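Local coordinates for SIRV coat protein (Sulfolobus islandicus rudivirus 1 variant YNP, PDB 3F2E) that forms the C-terminal four-helix domain of a viral coat protein and probably helps build the protein shell of an archaeal rudivirus, at residues 38-43 and 79-84. Numbering follows the deposited sequence.
Sequences KVARAL and DIITGS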
ATOM      1  N   LYS A  38       2.197  -3.326   5.566  1.00 14.96           N
ATOM      2  CA  LYS A  38       1.622  -2.509   6.638  1.00 13.47           C
ATOM      3  C   LYS A  38       0.141  -2.203   6.390  1.00 14.13           C
ATOM      4  O   LYS A  38      -0.674  -2.223   7.318  1.00 15.65           O
ATOM      5  CB  LYS A  38       2.434  -1.226   6.844  1.00 12.69           C
ATOM      6  CG  LYS A  38       3.830  -1.464   7.423  1.00 16.44           C
ATOM      7  CD  LYS A  38       4.518  -0.149   7.767  1.00 17.39           C
ATOM      8  CE  LYS A  38       5.942  -0.384   8.236  1.00 25.03           C
ATOM      9  NZ  LYS A  38       5.981  -1.247   9.448  1.00 30.30           N
ATOM     10  N   VAL A  39      -0.217  -1.926   5.138  1.00 14.17           N
ATOM     11  CA  VAL A  39      -1.622  -1.695   4.804  1.00 13.58           C
ATOM     12  C   VAL A  39      -2.448  -2.966   5.058  1.00 13.62           C
ATOM     13  O   VAL A  39      -3.526  -2.912   5.657  1.00 16.21           O
ATOM     14  CB  VAL A  39      -1.792  -1.201   3.344  1.00 15.34           C
ATOM     15  CG1 VAL A  39      -3.271  -1.159   2.957  1.00 17.03           C
ATOM     16  CG2 VAL A  39      -1.143   0.179   3.172  1.00 15.39           C
ATOM     17  N   ALA A  40      -1.931  -4.113   4.625  1.00 13.70           N
ATOM     18  CA  ALA A  40      -2.637  -5.383   4.819  1.00 16.60           C
ATOM     19  C   ALA A  40      -2.850  -5.703   6.302  1.00 16.96           C
ATOM     20  O   ALA A  40      -3.945  -6.110   6.704  1.00 16.61           O
ATOM     21  CB  ALA A  40      -1.897  -6.523   4.115  1.00 17.00           C
ATOM     22  N   ARG A  41      -1.808  -5.513   7.109  1.00 16.94           N
ATOM     23  CA  ARG A  41      -1.910  -5.749   8.551  1.00 14.81           C
ATOM     24  C   ARG A  41      -2.936  -4.827   9.209  1.00 19.22           C
ATOM     25  O   ARG A  41      -3.700  -5.255  10.080  1.00 17.99           O
ATOM     26  CB  ARG A  41      -0.551  -5.597   9.232  1.00 21.02           C
ATOM     27  CG  ARG A  41       0.293  -6.854   9.193  1.00 33.32           C
ATOM     28  CD  ARG A  41       1.209  -6.911  10.398  1.00 39.88           C
ATOM     29  NE  ARG A  41       2.118  -5.778  10.403  1.00 42.15           N
ATOM     30  CZ  ARG A  41       3.349  -5.814   9.909  1.00 41.09           C
ATOM     31  NH1 ARG A  41       4.107  -4.728   9.949  1.00 40.54           N
ATOM     32  NH2 ARG A  41       3.823  -6.937   9.383  1.00 40.80           N
ATOM     33  N   ALA A  42      -2.941  -3.561   8.797  1.00 17.21           N
ATOM     34  CA  ALA A  42      -3.911  -2.598   9.309  1.00 13.18           C
ATOM     35  C   ALA A  42      -5.340  -3.007   8.951  1.00 18.00           C
ATOM     36  O   ALA A  42      -6.240  -2.948   9.789  1.00 16.64           O
ATOM     37  CB  ALA A  42      -3.611  -1.206   8.782  1.00 14.53           C
ATOM     38  N   LEU A  43      -5.551  -3.409   7.699  1.00 15.02           N
ATOM     39  CA  LEU A  43      -6.873  -3.857   7.264  1.00 14.55           C
ATOM     40  C   LEU A  43      -7.340  -5.064   8.085  1.00 16.15           C
ATOM     41  O   LEU A  43      -8.492  -5.125   8.535  1.00 17.30           O
ATOM     42  CB  LEU A  43      -6.852  -4.214   5.774  1.00 16.05           C
ATOM     43  CG  LEU A  43      -8.113  -4.899   5.234  1.00 19.27           C
ATOM     44  CD1 LEU A  43      -9.359  -4.055   5.468  1.00 20.27           C
ATOM     45  CD2 LEU A  43      -7.942  -5.222   3.755  1.00 23.14           C
ATOM     46  N   ASP A  79      -5.157   0.174  -3.521  1.00 13.22           N
ATOM     47  CA  ASP A  79      -6.316  -0.309  -4.256  1.00 15.12           C
ATOM     48  C   ASP A  79      -6.344  -1.833  -4.410  1.00 16.43           C
ATOM     49  O   ASP A  79      -7.389  -2.467  -4.232  1.00 16.21           O
ATOM     50  CB  ASP A  79      -6.382   0.333  -5.638  1.00 14.48           C
ATOM     51  CG  ASP A  79      -7.579  -0.156  -6.435  1.00 22.68           C
ATOM     52  OD1 ASP A  79      -8.716   0.241  -6.096  1.00 20.19           O
ATOM     53  OD2 ASP A  79      -7.382  -0.960  -7.378  1.00 21.69           O
ATOM     54  N   ILE A  80      -5.203  -2.425  -4.754  1.00 13.89           N
ATOM     55  CA  ILE A  80      -5.183  -3.865  -5.023  1.00 15.71           C
ATOM     56  C   ILE A  80      -5.327  -4.667  -3.724  1.00 18.25           C
ATOM     57  O   ILE A  80      -5.848  -5.780  -3.720  1.00 18.92           O
ATOM     58  CB  ILE A  80      -3.935  -4.289  -5.856  1.00 15.74           C
ATOM     59  CG1 ILE A  80      -4.187  -5.635  -6.545  1.00 21.50           C
ATOM     60  CG2 ILE A  80      -2.677  -4.323  -5.001  1.00 18.57           C
ATOM     61  CD1 ILE A  80      -3.213  -5.947  -7.670  1.00 22.46           C
ATOM     62  N   ILE A  81      -4.900  -4.075  -2.612  1.00 14.44           N
ATOM     63  CA  ILE A  81      -5.008  -4.740  -1.317  1.00 19.35           C
ATOM     64  C   ILE A  81      -6.380  -4.580  -0.647  1.00 17.94           C
ATOM     65  O   ILE A  81      -6.928  -5.552  -0.112  1.00 19.88           O
ATOM     66  CB  ILE A  81      -3.888  -4.281  -0.355  1.00 18.27           C
ATOM     67  CG1 ILE A  81      -2.521  -4.686  -0.911  1.00 18.44           C
ATOM     68  CG2 ILE A  81      -4.091  -4.891   1.032  1.00 19.97           C
ATOM     69  CD1 ILE A  81      -1.342  -4.088  -0.152  1.00 18.92           C
ATOM     70  N   THR A  82      -6.944  -3.374  -0.701  1.00 16.80           N
ATOM     71  CA  THR A  82      -8.188  -3.066   0.018  1.00 17.73           C
ATOM     72  C   THR A  82      -9.441  -2.961  -0.851  1.00 18.80           C
ATOM     73  O   THR A  82     -10.558  -3.061  -0.338  1.00 18.26           O
ATOM     74  CB  THR A  82      -8.081  -1.735   0.798  1.00 18.47           C
ATOM     75  OG1 THR A  82      -8.145  -0.634  -0.118  1.00 18.79           O
ATOM     76  CG2 THR A  82      -6.791  -1.674   1.591  1.00 18.55           C
ATOM     77  N   GLY A  83      -9.258  -2.728  -2.150  1.00 17.88           N
ATOM     78  CA  GLY A  83     -10.375  -2.509  -3.057  1.00 19.28           C
ATOM     79  C   GLY A  83     -10.633  -1.048  -3.408  1.00 19.79           C
ATOM     80  O   GLY A  83     -11.460  -0.748  -4.276  1.00 21.74           O
ATOM     81  N   SER A  84      -9.931  -0.139  -2.727  0.75 16.25           N
ATOM     82  CA  SER A  84     -10.074   1.304  -2.940  0.75 16.99           C
ATOM     83  C   SER A  84      -8.700   1.971  -2.868  0.75 14.46           C
ATOM     84  O   SER A  84      -7.888   1.606  -2.023  0.75 16.29           O
ATOM     85  CB  SER A  84     -10.990   1.911  -1.868  0.75 16.93           C
ATOM     86  OG  SER A  84     -10.901   3.330  -1.840  0.75 15.99           O
TER
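Leu43 touches a flat group, the peptide linking Ile81 to Thr82: its CD2 methyl stands well out of the peptide plane, on one face, with Ile81 O its closest contact at 4.0 Å. No aromatic ring takes part; the remaining contacts are between aliphatic groups. Ile81 sends its CG2 branch, anti to the backbone N, toward the neighbouring helix, where it meets Ala40 CA and CB, each 4.1 Å away. With only a methyl on Ala40 here, the backbones come close, Ala40 CA lying 6.6 Å from Ile81 CA. Beside this, Val39 CG1 meets Thr82 CG2, methyl to methyl, at 3.8 Å, the two side chains crossing at about a right angle. Val39 CG1 lies anti to its own N (chi1 172°), which carries it to Thr82.

Thr82 thus works on two fronts. While CG2 packs, Thr82 OG1 hydrogen-bonds to Thr78 O and accepts from Ser84 N (3.2 Å, 161°), an ST turn at the helix end, where Gly83 takes a positive phi. Leu52 of helix 50-67 adjoins Leu43, and Val11 of helix 9-22 adjoins Ala40. Such apolar packing of helix 29-46 against the C-terminal end of helix 71-82 is typical of a four-helix bundle.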